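Local coordinates for envelope polyprotein (PDB 5FXU), which forms part of the antigenic surface of Puumala virus as its Gn glycoprotein ectodomain, and probably acts with the partner glycoprotein Gc in host-cell entry, at residues A[45-51]-A[106-111]; A[20-24]-A[191-195]; A[79-85]-A[283-289]; A[293-297]-A[335-340]. One frame throughout, in Å; residues are numbered along the deposited sequence.

Interaction 1 of 4, residues A[45-51]-A[106-111]; sequences FDLHTST and RKTIAC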
loop_
_atom_site.group_PDB
_atom_site.type_symbol
_atom_site.label_atom_id
_atom_site.label_comp_id
_atom_site.label_asym_id
_atom_site.label_seq_id
_atom_site.Cartn_x
_atom_site.Cartn_y
_atom_site.Cartn_z
ATOM N N PHE A 45 14.590 11.135 -13.711
ATOM C CA PHE A 45 14.943 10.615 -12.402
ATOM C C PHE A 45 15.457 9.174 -12.500
ATOM O O PHE A 45 15.341 8.534 -13.547
ATOM C CB PHE A 45 13.811 10.816 -11.351
ATOM C CG PHE A 45 12.423 10.291 -11.744
ATOM C CD1 PHE A 45 12.222 8.990 -12.210
ATOM C CD2 PHE A 45 11.303 11.108 -11.545
ATOM C CE1 PHE A 45 10.944 8.541 -12.510
ATOM C CE2 PHE A 45 10.027 10.664 -11.848
ATOM C CZ PHE A 45 9.841 9.371 -12.324
ATOM N N ASP A 46 16.039 8.695 -11.402
ATOM C CA ASP A 46 16.726 7.413 -11.357
ATOM C C ASP A 46 15.819 6.301 -10.788
ATOM O O ASP A 46 15.778 6.050 -9.580
ATOM C CB ASP A 46 18.007 7.578 -10.533
ATOM C CG ASP A 46 18.891 6.363 -10.569
ATOM O OD1 ASP A 46 18.573 5.414 -11.313
ATOM O OD2 ASP A 46 19.900 6.339 -9.834
ATOM N N LEU A 47 15.088 5.650 -11.687
ATOM C CA LEU A 47 14.158 4.574 -11.335
ATOM C C LEU A 47 14.861 3.389 -10.666
ATOM O O LEU A 47 15.818 2.846 -11.203
ATOM C CB LEU A 47 13.391 4.075 -12.576
ATOM C CG LEU A 47 11.977 4.606 -12.900
ATOM C CD1 LEU A 47 11.183 3.583 -13.721
ATOM C CD2 LEU A 47 11.169 5.063 -11.681
ATOM N N HIS A 48 14.360 2.991 -9.501
ATOM C CA HIS A 48 14.763 1.738 -8.887
ATOM C C HIS A 48 14.139 0.570 -9.683
ATOM O O HIS A 48 12.959 0.603 -10.009
ATOM C CB HIS A 48 14.348 1.702 -7.415
ATOM C CG HIS A 48 15.182 0.774 -6.587
ATOM N ND1 HIS A 48 14.888 -0.565 -6.447
ATOM C CD2 HIS A 48 16.318 0.988 -5.878
ATOM C CE1 HIS A 48 15.804 -1.138 -5.685
ATOM N NE2 HIS A 48 16.679 -0.215 -5.321
ATOM N N THR A 49 14.948 -0.435 -10.014
ATOM C CA THR A 49 14.565 -1.510 -10.952
ATOM C C THR A 49 13.812 -2.681 -10.295
ATOM O O THR A 49 13.191 -3.494 -10.989
ATOM C CB THR A 49 15.815 -2.097 -11.645
ATOM O OG1 THR A 49 16.711 -2.603 -10.648
ATOM C CG2 THR A 49 16.531 -1.034 -12.489
ATOM N N SER A 50 13.895 -2.760 -8.967
ATOM C CA SER A 50 13.233 -3.807 -8.158
ATOM C C SER A 50 11.797 -4.183 -8.568
ATOM O O SER A 50 11.510 -5.363 -8.803
ATOM C CB SER A 50 13.245 -3.433 -6.659
ATOM O OG SER A 50 12.609 -2.173 -6.399
ATOM N N THR A 51 10.916 -3.184 -8.662
ATOM C CA THR A 51 9.475 -3.428 -8.809
ATOM C C THR A 51 9.061 -3.975 -10.186
ATOM O O THR A 51 8.057 -4.692 -10.289
ATOM C CB THR A 51 8.655 -2.172 -8.432
ATOM O OG1 THR A 51 9.165 -1.023 -9.123
ATOM C CG2 THR A 51 8.724 -1.927 -6.920
ATOM N N ARG A 106 19.143 8.480 -3.887
ATOM C CA ARG A 106 18.546 9.248 -4.958
ATOM C C ARG A 106 17.756 8.393 -5.941
ATOM O O ARG A 106 17.658 8.712 -7.119
ATOM C CB ARG A 106 19.617 10.095 -5.655
ATOM C CG ARG A 106 20.395 10.993 -4.695
ATOM C CD ARG A 106 19.456 12.013 -4.037
ATOM N NE ARG A 106 20.054 12.900 -3.041
ATOM C CZ ARG A 106 21.113 13.703 -3.215
ATOM N NH1 ARG A 106 21.801 13.768 -4.364
ATOM N NH2 ARG A 106 21.513 14.444 -2.192
ATOM N N LYS A 107 17.174 7.318 -5.430
ATOM C CA LYS A 107 16.348 6.438 -6.235
ATOM C C LYS A 107 14.880 6.813 -6.138
ATOM O O LYS A 107 14.406 7.258 -5.096
ATOM C CB LYS A 107 16.558 4.992 -5.811
ATOM C CG LYS A 107 17.962 4.505 -6.128
ATOM C CD LYS A 107 18.161 4.401 -7.637
ATOM C CE LYS A 107 19.343 3.526 -8.008
ATOM N NZ LYS A 107 19.198 3.022 -9.402
ATOM N N THR A 108 14.188 6.641 -7.250
ATOM C CA THR A 108 12.773 6.911 -7.361
ATOM C C THR A 108 12.067 5.548 -7.465
ATOM O O THR A 108 12.525 4.666 -8.187
ATOM C CB THR A 108 12.508 7.783 -8.593
ATOM O OG1 THR A 108 13.032 9.092 -8.351
ATOM C CG2 THR A 108 11.005 7.913 -8.898
ATOM N N ILE A 109 10.990 5.382 -6.711
ATOM C CA ILE A 109 10.176 4.167 -6.739
ATOM C C ILE A 109 8.895 4.513 -7.459
ATOM O O ILE A 109 8.209 5.463 -7.091
ATOM C CB ILE A 109 9.832 3.638 -5.327
ATOM C CG1 ILE A 109 11.081 3.162 -4.599
ATOM C CG2 ILE A 109 8.868 2.452 -5.398
ATOM C CD1 ILE A 109 11.841 4.268 -3.882
ATOM N N ALA A 110 8.599 3.752 -8.503
ATOM C CA ALA A 110 7.348 3.876 -9.241
ATOM C C ALA A 110 6.811 2.465 -9.432
ATOM O O ALA A 110 7.492 1.627 -9.996
ATOM C CB ALA A 110 7.556 4.560 -10.571
ATOM N N CYS A 111 5.595 2.228 -8.949
ATOM C CA CYS A 111 4.976 0.916 -8.941
ATOM C C CYS A 111 3.457 1.096 -8.854
ATOM O O CYS A 111 2.977 2.217 -8.716
ATOM C CB CYS A 111 5.493 0.107 -7.760
ATOM S SG CYS A 111 5.140 0.828 -6.126
HETATM O O HOH W 1 15.686 9.692 -8.717
HETATM O O HOH W 2 10.589 1.460 -8.787
#

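Interaction 2 of 4, residues A[20-24]-A[191-195]; sequences VIGSV and VRCFL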
loop_
_atom_site.group_PDB
_atom_site.type_symbol
_atom_site.label_atom_id
_atom_site.label_comp_id
_atom_site.label_asym_id
_atom_site.label_seq_id
_atom_site.Cartn_x
_atom_site.Cartn_y
_atom_site.Cartn_z
ATOM N N VAL A 20 9.236 12.938 -1.458
ATOM C CA VAL A 20 7.915 13.297 -1.963
ATOM C C VAL A 20 7.182 12.021 -2.373
ATOM O O VAL A 20 7.795 11.060 -2.760
ATOM C CB VAL A 20 7.923 14.300 -3.157
ATOM C CG1 VAL A 20 8.281 15.691 -2.681
ATOM C CG2 VAL A 20 8.848 13.878 -4.288
ATOM N N ILE A 21 5.863 12.043 -2.287
ATOM C CA ILE A 21 5.019 10.945 -2.732
ATOM C C ILE A 21 3.781 11.485 -3.394
ATOM O O ILE A 21 3.215 12.474 -2.943
ATOM C CB ILE A 21 4.612 10.023 -1.567
ATOM C CG1 ILE A 21 3.729 8.860 -2.071
ATOM C CG2 ILE A 21 3.951 10.804 -0.426
ATOM C CD1 ILE A 21 3.578 7.751 -1.062
ATOM N N GLY A 22 3.355 10.826 -4.454
ATOM C CA GLY A 22 2.038 11.074 -5.051
ATOM C C GLY A 22 1.433 9.776 -5.576
ATOM O O GLY A 22 2.114 8.763 -5.689
ATOM N N SER A 23 0.150 9.796 -5.908
ATOM C CA SER A 23 -0.494 8.582 -6.412
ATOM C C SER A 23 -1.727 8.922 -7.170
ATOM O O SER A 23 -2.347 9.916 -6.889
ATOM C CB SER A 23 -0.794 7.564 -5.279
ATOM O OG SER A 23 -1.710 8.060 -4.307
ATOM N N VAL A 24 -2.075 8.096 -8.139
ATOM C CA VAL A 24 -3.311 8.285 -8.886
ATOM C C VAL A 24 -3.937 6.923 -9.238
ATOM O O VAL A 24 -3.223 6.010 -9.582
ATOM C CB VAL A 24 -3.073 9.136 -10.153
ATOM C CG1 VAL A 24 -2.112 8.469 -11.131
ATOM C CG2 VAL A 24 -4.400 9.444 -10.846
ATOM N N VAL A 191 -1.872 9.100 5.019
ATOM C CA VAL A 191 -0.737 8.219 5.189
ATOM C C VAL A 191 -0.846 7.137 4.141
ATOM O O VAL A 191 -1.928 6.575 3.956
ATOM C CB VAL A 191 -0.685 7.588 6.589
ATOM C CG1 VAL A 191 0.601 6.801 6.774
ATOM C CG2 VAL A 191 -0.637 8.667 7.638
ATOM N N ARG A 192 0.261 6.885 3.451
ATOM C CA ARG A 192 0.379 5.788 2.477
ATOM C C ARG A 192 1.504 4.847 2.864
ATOM O O ARG A 192 2.612 5.294 3.092
ATOM C CB ARG A 192 0.626 6.324 1.062
ATOM C CG ARG A 192 -0.629 6.870 0.428
ATOM C CD ARG A 192 -0.521 7.895 -0.676
ATOM N NE ARG A 192 -0.073 9.242 -0.341
ATOM C CZ ARG A 192 -0.112 10.268 -1.179
ATOM N NH1 ARG A 192 -0.603 10.128 -2.410
ATOM N NH2 ARG A 192 0.328 11.448 -0.773
ATOM N N CYS A 193 1.177 3.557 2.935
ATOM C CA CYS A 193 2.044 2.527 3.477
ATOM C C CYS A 193 2.202 1.343 2.534
ATOM O O CYS A 193 1.250 0.951 1.883
ATOM C CB CYS A 193 1.452 1.971 4.775
ATOM S SG CYS A 193 1.202 3.171 6.073
ATOM N N PHE A 194 3.403 0.772 2.516
ATOM C CA PHE A 194 3.766 -0.341 1.644
ATOM C C PHE A 194 4.261 -1.475 2.506
ATOM O O PHE A 194 5.051 -1.268 3.416
ATOM C CB PHE A 194 4.814 0.106 0.615
ATOM C CG PHE A 194 4.373 1.320 -0.144
ATOM C CD1 PHE A 194 4.493 2.592 0.430
ATOM C CD2 PHE A 194 3.734 1.195 -1.358
ATOM C CE1 PHE A 194 4.002 3.715 -0.230
ATOM C CE2 PHE A 194 3.263 2.318 -2.034
ATOM C CZ PHE A 194 3.374 3.576 -1.474
ATOM N N LEU A 195 3.744 -2.666 2.243
ATOM C CA LEU A 195 4.126 -3.851 2.970
ATOM C C LEU A 195 5.461 -4.387 2.496
ATOM O O LEU A 195 5.626 -4.684 1.307
ATOM C CB LEU A 195 3.060 -4.941 2.780
ATOM C CG LEU A 195 3.317 -6.221 3.561
ATOM C CD1 LEU A 195 3.164 -5.989 5.040
ATOM C CD2 LEU A 195 2.314 -7.260 3.146
HETATM O O HOH W 3 0.836 13.738 -2.687
#

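Interaction 3 of 4, residues A[79-85]-A[283-289]; sequences FQTKSSE and VTGKAPS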
loop_
_atom_site.group_PDB
_atom_site.type_symbol
_atom_site.label_atom_id
_atom_site.label_comp_id
_atom_site.label_asym_id
_atom_site.label_seq_id
_atom_site.Cartn_x
_atom_site.Cartn_y
_atom_site.Cartn_z
ATOM N N PHE A 79 -20.974 -20.724 -5.338
ATOM C CA PHE A 79 -19.702 -20.226 -5.878
ATOM C C PHE A 79 -18.793 -21.363 -6.216
ATOM O O PHE A 79 -18.756 -22.374 -5.539
ATOM C CB PHE A 79 -18.936 -19.383 -4.866
ATOM C CG PHE A 79 -19.734 -18.295 -4.259
ATOM C CD1 PHE A 79 -19.971 -17.133 -4.968
ATOM C CD2 PHE A 79 -20.230 -18.410 -2.960
ATOM C CE1 PHE A 79 -20.706 -16.098 -4.399
ATOM C CE2 PHE A 79 -20.973 -17.389 -2.380
ATOM C CZ PHE A 79 -21.216 -16.226 -3.101
ATOM N N GLN A 80 -18.042 -21.171 -7.276
ATOM C CA GLN A 80 -16.901 -21.968 -7.550
ATOM C C GLN A 80 -15.728 -21.007 -7.509
ATOM O O GLN A 80 -15.739 -19.985 -8.207
ATOM C CB GLN A 80 -17.037 -22.563 -8.926
ATOM C CG GLN A 80 -16.054 -23.674 -9.217
ATOM C CD GLN A 80 -16.044 -23.979 -10.682
ATOM O OE1 GLN A 80 -15.847 -23.069 -11.517
ATOM N NE2 GLN A 80 -16.259 -25.230 -11.018
ATOM N N THR A 81 -14.743 -21.305 -6.664
ATOM C CA THR A 81 -13.491 -20.577 -6.687
ATOM C C THR A 81 -12.402 -21.433 -7.278
ATOM O O THR A 81 -12.523 -22.633 -7.341
ATOM C CB THR A 81 -13.055 -20.126 -5.305
ATOM O OG1 THR A 81 -12.662 -21.262 -4.546
ATOM C CG2 THR A 81 -14.165 -19.376 -4.595
ATOM N N LYS A 82 -11.349 -20.804 -7.767
ATOM C CA LYS A 82 -10.167 -21.544 -8.164
ATOM C C LYS A 82 -8.926 -20.676 -8.005
ATOM O O LYS A 82 -9.039 -19.449 -7.850
ATOM C CB LYS A 82 -10.307 -22.041 -9.593
ATOM C CG LYS A 82 -10.274 -20.964 -10.651
ATOM C CD LYS A 82 -10.346 -21.565 -12.045
ATOM C CE LYS A 82 -10.762 -20.514 -13.092
ATOM N NZ LYS A 82 -11.213 -21.091 -14.398
ATOM N N SER A 83 -7.760 -21.317 -8.070
ATOM C CA SER A 83 -6.512 -20.603 -7.965
ATOM C C SER A 83 -5.378 -21.216 -8.762
ATOM O O SER A 83 -5.413 -22.379 -9.069
ATOM C CB SER A 83 -6.109 -20.425 -6.488
ATOM O OG SER A 83 -6.240 -21.607 -5.738
ATOM N N SER A 84 -4.389 -20.381 -9.097
ATOM C CA SER A 84 -3.159 -20.795 -9.754
ATOM C C SER A 84 -2.023 -19.814 -9.474
ATOM O O SER A 84 -2.253 -18.683 -9.050
ATOM C CB SER A 84 -3.380 -20.910 -11.256
ATOM O OG SER A 84 -3.856 -19.701 -11.812
ATOM N N GLU A 85 -0.792 -20.259 -9.707
ATOM C CA GLU A 85 0.391 -19.423 -9.510
ATOM C C GLU A 85 0.794 -18.771 -10.815
ATOM O O GLU A 85 0.909 -19.435 -11.831
ATOM C CB GLU A 85 1.544 -20.222 -8.910
ATOM C CG GLU A 85 1.432 -20.338 -7.393
ATOM C CD GLU A 85 0.210 -21.140 -6.963
ATOM O OE1 GLU A 85 0.197 -22.360 -7.231
ATOM O OE2 GLU A 85 -0.725 -20.567 -6.351
ATOM N N VAL A 283 -16.496 -16.764 0.389
ATOM C CA VAL A 283 -15.750 -17.714 -0.413
ATOM C C VAL A 283 -14.448 -18.125 0.255
ATOM O O VAL A 283 -13.877 -17.387 1.055
ATOM C CB VAL A 283 -15.475 -17.181 -1.842
ATOM C CG1 VAL A 283 -16.776 -17.057 -2.621
ATOM C CG2 VAL A 283 -14.743 -15.848 -1.808
ATOM N N THR A 284 -13.978 -19.307 -0.108
ATOM C CA THR A 284 -12.720 -19.814 0.391
ATOM C C THR A 284 -11.898 -20.299 -0.775
ATOM O O THR A 284 -12.402 -20.433 -1.895
ATOM C CB THR A 284 -12.936 -20.962 1.382
ATOM O OG1 THR A 284 -13.692 -22.011 0.741
ATOM C CG2 THR A 284 -13.688 -20.475 2.618
ATOM N N GLY A 285 -10.621 -20.549 -0.523
ATOM C CA GLY A 285 -9.752 -21.040 -1.583
ATOM C C GLY A 285 -8.410 -21.496 -1.093
ATOM O O GLY A 285 -8.108 -21.366 0.088
ATOM N N LYS A 286 -7.607 -22.002 -2.035
ATOM C CA LYS A 286 -6.292 -22.555 -1.747
ATOM C C LYS A 286 -5.175 -21.649 -2.225
ATOM O O LYS A 286 -5.049 -21.380 -3.426
ATOM C CB LYS A 286 -6.153 -23.904 -2.417
ATOM C CG LYS A 286 -7.287 -24.867 -2.090
ATOM C CD LYS A 286 -7.234 -26.081 -3.002
ATOM C CE LYS A 286 -8.181 -27.148 -2.503
ATOM N NZ LYS A 286 -8.328 -28.222 -3.518
ATOM N N ALA A 287 -4.371 -21.176 -1.281
ATOM C CA ALA A 287 -3.227 -20.326 -1.583
ATOM C C ALA A 287 -2.014 -20.838 -0.818
ATOM O O ALA A 287 -2.052 -20.857 0.406
ATOM C CB ALA A 287 -3.531 -18.897 -1.213
ATOM N N PRO A 288 -0.971 -21.306 -1.509
ATOM C CA PRO A 288 -0.944 -21.439 -2.976
ATOM C C PRO A 288 -1.904 -22.538 -3.455
ATOM O O PRO A 288 -2.441 -23.277 -2.637
ATOM C CB PRO A 288 0.526 -21.772 -3.290
ATOM C CG PRO A 288 1.081 -22.306 -2.021
ATOM C CD PRO A 288 0.336 -21.618 -0.904
ATOM N N SER A 289 -2.143 -22.603 -4.759
ATOM C CA SER A 289 -3.104 -23.548 -5.335
ATOM C C SER A 289 -2.753 -25.010 -5.090
ATOM O O SER A 289 -3.641 -25.869 -5.128
ATOM C CB SER A 289 -3.245 -23.325 -6.841
ATOM O OG SER A 289 -2.043 -23.636 -7.515
HETATM O O HOH W 4 -8.517 -22.156 -4.690
#

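Interaction 4 of 4, residues A[293-297]-A[335-340]; sequences SDTIQ and VCDKKT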
loop_
_atom_site.group_PDB
_atom_site.type_symbol
_atom_site.label_atom_id
_atom_site.label_comp_id
_atom_site.label_asym_id
_atom_site.label_seq_id
_atom_site.Cartn_x
_atom_site.Cartn_y
_atom_site.Cartn_z
ATOM N N SER A 293 -5.976 -28.197 1.303
ATOM C CA SER A 293 -7.132 -27.573 1.938
ATOM C C SER A 293 -7.061 -26.068 1.822
ATOM O O SER A 293 -6.012 -25.499 1.501
ATOM C CB SER A 293 -7.191 -27.962 3.406
ATOM O OG SER A 293 -7.447 -29.356 3.473
ATOM N N ASP A 294 -8.187 -25.434 2.119
ATOM C CA ASP A 294 -8.320 -23.988 2.038
ATOM C C ASP A 294 -7.483 -23.250 3.061
ATOM O O ASP A 294 -7.442 -23.636 4.212
ATOM C CB ASP A 294 -9.773 -23.582 2.221
ATOM C CG ASP A 294 -10.637 -23.953 1.035
ATOM O OD1 ASP A 294 -10.107 -24.226 -0.075
ATOM O OD2 ASP A 294 -11.868 -23.950 1.227
ATOM N N THR A 295 -6.809 -22.198 2.604
ATOM C CA THR A 295 -5.912 -21.386 3.428
ATOM C C THR A 295 -6.284 -19.917 3.438
ATOM O O THR A 295 -5.633 -19.124 4.098
ATOM C CB THR A 295 -4.467 -21.532 2.929
ATOM O OG1 THR A 295 -4.401 -21.172 1.546
ATOM C CG2 THR A 295 -3.992 -22.973 3.102
ATOM N N ILE A 296 -7.344 -19.556 2.729
ATOM C CA ILE A 296 -7.762 -18.161 2.606
ATOM C C ILE A 296 -9.280 -18.068 2.494
ATOM O O ILE A 296 -9.913 -18.968 1.962
ATOM C CB ILE A 296 -7.064 -17.485 1.392
ATOM C CG1 ILE A 296 -7.162 -15.958 1.499
ATOM C CG2 ILE A 296 -7.594 -18.026 0.060
ATOM C CD1 ILE A 296 -6.487 -15.231 0.372
ATOM N N GLN A 297 -9.846 -16.991 3.022
ATOM C CA GLN A 297 -11.262 -16.692 2.843
ATOM C C GLN A 297 -11.469 -15.221 2.530
ATOM O O GLN A 297 -10.558 -14.397 2.643
ATOM C CB GLN A 297 -12.071 -17.078 4.092
ATOM C CG GLN A 297 -11.796 -16.180 5.277
ATOM C CD GLN A 297 -12.413 -16.676 6.581
ATOM O OE1 GLN A 297 -12.642 -17.858 6.757
ATOM N NE2 GLN A 297 -12.636 -15.763 7.517
ATOM N N VAL A 335 -10.064 -12.188 13.568
ATOM C CA VAL A 335 -10.126 -13.575 13.084
ATOM C C VAL A 335 -8.739 -14.196 13.226
ATOM O O VAL A 335 -7.744 -13.482 13.138
ATOM C CB VAL A 335 -10.628 -13.580 11.615
ATOM C CG1 VAL A 335 -10.439 -14.919 10.928
ATOM C CG2 VAL A 335 -12.094 -13.173 11.586
ATOM N N CYS A 336 -8.665 -15.508 13.428
ATOM C CA CYS A 336 -7.368 -16.190 13.581
ATOM C C CYS A 336 -6.840 -16.783 12.289
ATOM O O CYS A 336 -5.656 -16.653 11.983
ATOM C CB CYS A 336 -7.437 -17.304 14.631
ATOM S SG CYS A 336 -6.958 -16.884 16.325
ATOM N N ASP A 337 -7.709 -17.443 11.538
ATOM C CA ASP A 337 -7.283 -18.208 10.368
ATOM C C ASP A 337 -7.652 -17.542 9.057
ATOM O O ASP A 337 -8.580 -16.743 8.989
ATOM C CB ASP A 337 -7.901 -19.612 10.403
ATOM C CG ASP A 337 -7.403 -20.447 11.573
ATOM O OD1 ASP A 337 -6.190 -20.404 11.886
ATOM O OD2 ASP A 337 -8.236 -21.166 12.165
ATOM N N LYS A 338 -6.908 -17.910 8.019
ATOM C CA LYS A 338 -7.251 -17.598 6.636
ATOM C C LYS A 338 -7.274 -16.104 6.306
ATOM O O LYS A 338 -7.962 -15.675 5.371
ATOM C CB LYS A 338 -8.593 -18.249 6.256
ATOM C CG LYS A 338 -8.622 -19.762 6.348
ATOM C CD LYS A 338 -9.989 -20.287 5.901
ATOM C CE LYS A 338 -9.983 -21.781 5.628
ATOM N NZ LYS A 338 -9.470 -22.556 6.797
ATOM N N LYS A 339 -6.494 -15.324 7.043
ATOM C CA LYS A 339 -6.512 -13.875 6.906
ATOM C C LYS A 339 -5.266 -13.353 6.207
ATOM O O LYS A 339 -4.302 -14.092 5.956
ATOM C CB LYS A 339 -6.726 -13.210 8.262
ATOM C CG LYS A 339 -5.572 -13.303 9.242
ATOM C CD LYS A 339 -5.904 -12.583 10.538
ATOM C CE LYS A 339 -5.020 -13.059 11.674
ATOM N NZ LYS A 339 -5.324 -12.301 12.911
ATOM N N THR A 340 -5.320 -12.070 5.856
ATOM C CA THR A 340 -4.303 -11.444 5.047
ATOM C C THR A 340 -3.974 -10.050 5.526
ATOM O O THR A 340 -4.748 -9.450 6.276
ATOM C CB THR A 340 -4.764 -11.296 3.585
ATOM O OG1 THR A 340 -5.898 -10.425 3.531
ATOM C CG2 THR A 340 -5.134 -12.637 2.994
HETATM O O HOH W 5 -11.449 -17.793 9.980
#

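Interaction 1 of 4, residues A[45-51]-A[106-111]
With chi1 at 53°, Phe45 holds CG between its own backbone N and carbonyl carbon, and Thr108 points CG2 opposite its backbone N; the two settings bring methyl and ring together. CG2 stands over the middle of one ring face, 3.7 Å from the centroid of Phe45 and close to the normal, a CH-pi contact. On the neighbouring residues the attraction is ionic. Lys107 bends at chi2, which folds its chain back toward Asp46, and NZ forms a salt bridge to OD1 of Asp46 at 3.1 Å, coming from above the carboxylate plane; its bond to OD2 is weak. The CG of Lys107 also meets the edge of the His48 imidazole, whose ND1 lies 2.8 Å from Ser50 OG in a hydrogen bond. Between these groups runs the backbone pairing: Thr108 N donates to Asp46 O at 2.9 Å, and His48 N to Thr108 O at 2.8 Å, almost perfectly straight. Water carries the pairing further at both ends. One molecule joins Asp46 N, Arg106 O and Thr108 OG1; another joins His48 O, Thr51 OG1 and Ala110 N. Leu47 CD2 packs 3.8 Å from Ala110 CB. Strand 107-116, tied to Cys92 through Cys111 and hydrogen-bonded to strand 120-130, thus gains a very short partner: a parallel beta bridge, with Leu47 opposite Thr108, within the Gn head.

Interaction 2 of 4, residues A[20-24]-A[191-195]
The guanidinium of Arg192 carries Ile21 on one face, with CG1 over its centre, while Ser23 OG and a water molecule lie at its edge in the plane. The other flat group, the ring of Phe194, receives the same isoleucine at its edge, CD1 of Ile21 coming 4.1 Å from CE1 of Phe194. Ile21 therefore fills the angle between the two side chains. Its extended chain (CG1 opposite the backbone N, chi1 -179°, and chi2 also near 180°) carries CD1 out toward segment 191-195, where it also packs 3.9 Å from CB of Arg192; CG2, on the other branch, stays 3.7 Å from NH2 of Arg192. The arginine reaches across by turning at chi3, and NH1 donates to Ser23 OG at 3.0 Å, practically within the guanidinium plane. Its NH2 donates to the water at 3.0 Å, and that water in turn donates to Ile21 O at 2.7 Å. Segments 20-24 and 191-195 run nearly perpendicular, at 88°, with axes 9.5 Å apart, so contact rests on side chains and no backbone bond spans the gap. Phe194 also meets Phe126 of strand 120-130 edge-to-face, and Gly235 O is a further acceptor for NH2. A buried arginine is thus met by a hydroxyl, a carbonyl and a water, without a carboxylate among these partners; neutral oxygens probably spread its positive charge, while aliphatic carbon shields one face.

Interaction 3 of 4, residues A[79-85]-A[283-289]
Thr81 and Ser83 on strand 79-85 reach over to Thr284 and Lys286 on segment 283-289, joining a strand paired with strand 54-64 to the edge strand of a separate antiparallel sheet. Short strand segments of two different sheets, 79-85 and 283-285, lie roughly parallel here (30°, axes 6.9 Å apart), bridged by side chains rather than by paired backbones. The apolar contact of note lies at the start of both segments: CG1 of Val283 sits over one face of the Phe79 ring, off-centre and 3.9 Å from its centroid, in a CH-pi contact, while CB of Val283 touches CG2 of Thr81. Hydroxyl-to-carbonyl bonds follow. Thr81 OG1 donates to Thr284 O at 2.8 Å, in the carbonyl plane. Ser83 OG, held between its backbone N and carbonyl carbon (chi1 46°), donates to Lys286 O at 2.6 Å on a lone pair. The same OG accepts from a water that takes the N-H of Lys286, so one serine reaches the carbonyl of Lys286 directly and its N-H through the water. Beyond the cis peptide before Pro288, a carboxylate takes over. Glu85 bends at chi2 and meets Ser289 on its syn side, both donors somewhat tilted out of the carboxylate plane, while Thr58 of strand 54-64 holds OE2 as well. The hydroxyl OG of Ser289 donates to OE1 of Glu85 at 2.6 Å, and the N of Ser289 to OE2 at 2.9 Å, almost straight.

Interaction 4 of 4, residues A[293-297]-A[335-340]
Lys338 and Gln297 set their side chains across each other at about a right angle, and the contact is built round this crossing. The lysine leaves its backbone with CG opposite the carbonyl carbon (chi1 -61°), extends along the backbone of residues 294-296 and turns only at chi4. Its methylenes do most of the touching: CG rests against the carbonyl of Thr295, CD lies 3.7 Å from OE1 of Gln297, and CE lies 3.5 Å from Asp294 O. Gln297 is extended beyond CG, and NE2 comes 4.1 Å from CG1 of Val335, the two side chains approaching from opposite directions. A water bonded to Asp337 O also donates weakly to OE1 of Gln297. Further along the two segments, Ile296 and Thr340 meet obliquely, CD1 of the isoleucine 3.9 Å from CG2 of the threonine. The backbones come close enough to bond as well. Lys338 has positive phi, and its carbonyl accepts from Gln297 N at 3.3 Å in the carbonyl plane, on a lone pair, while its CA approaches Thr295 O at 3.4 Å in a C-H...O contact. Lys339 starts away from residues 293-297, and its NZ donates to Val335 O at 2.7 Å within its own loop and forms salt bridges to Glu209 and Glu213 of helix 208-216. The NE2 of Gln297 bonds to Glu330, just after strand 327-329. Thr295 and Ile296, facing Gly285, form a classic beta bulge where strand 296-302 begins beside strand 278-285, and the opposing loop leads into strand 340-354.

In the fold
The four contacts grade from core to surface. Interaction 2, nearest the chain's centre, is buried and sets a charged arginine among neutral oxygens and carbon, whereas interaction 3, at the surface, uses hydroxyls and a carboxylate, mostly toward backbone atoms, with one CH-pi contact. Interactions 1 and 4 are partly buried; both use backbone bonds, but interaction 1 has a true parallel bridge and a salt bridge, and interaction 4 a single long bond beside a lysine chain. Strand 120-130 pairs with strands 19-30 and 107-116, linking interactions 1 and 2. Interactions 3 and 4 touch directly, through Ala287 with Thr295 and Thr284 with Asp294, around the turn that joins the neighbouring strands 278-285 and 296-302.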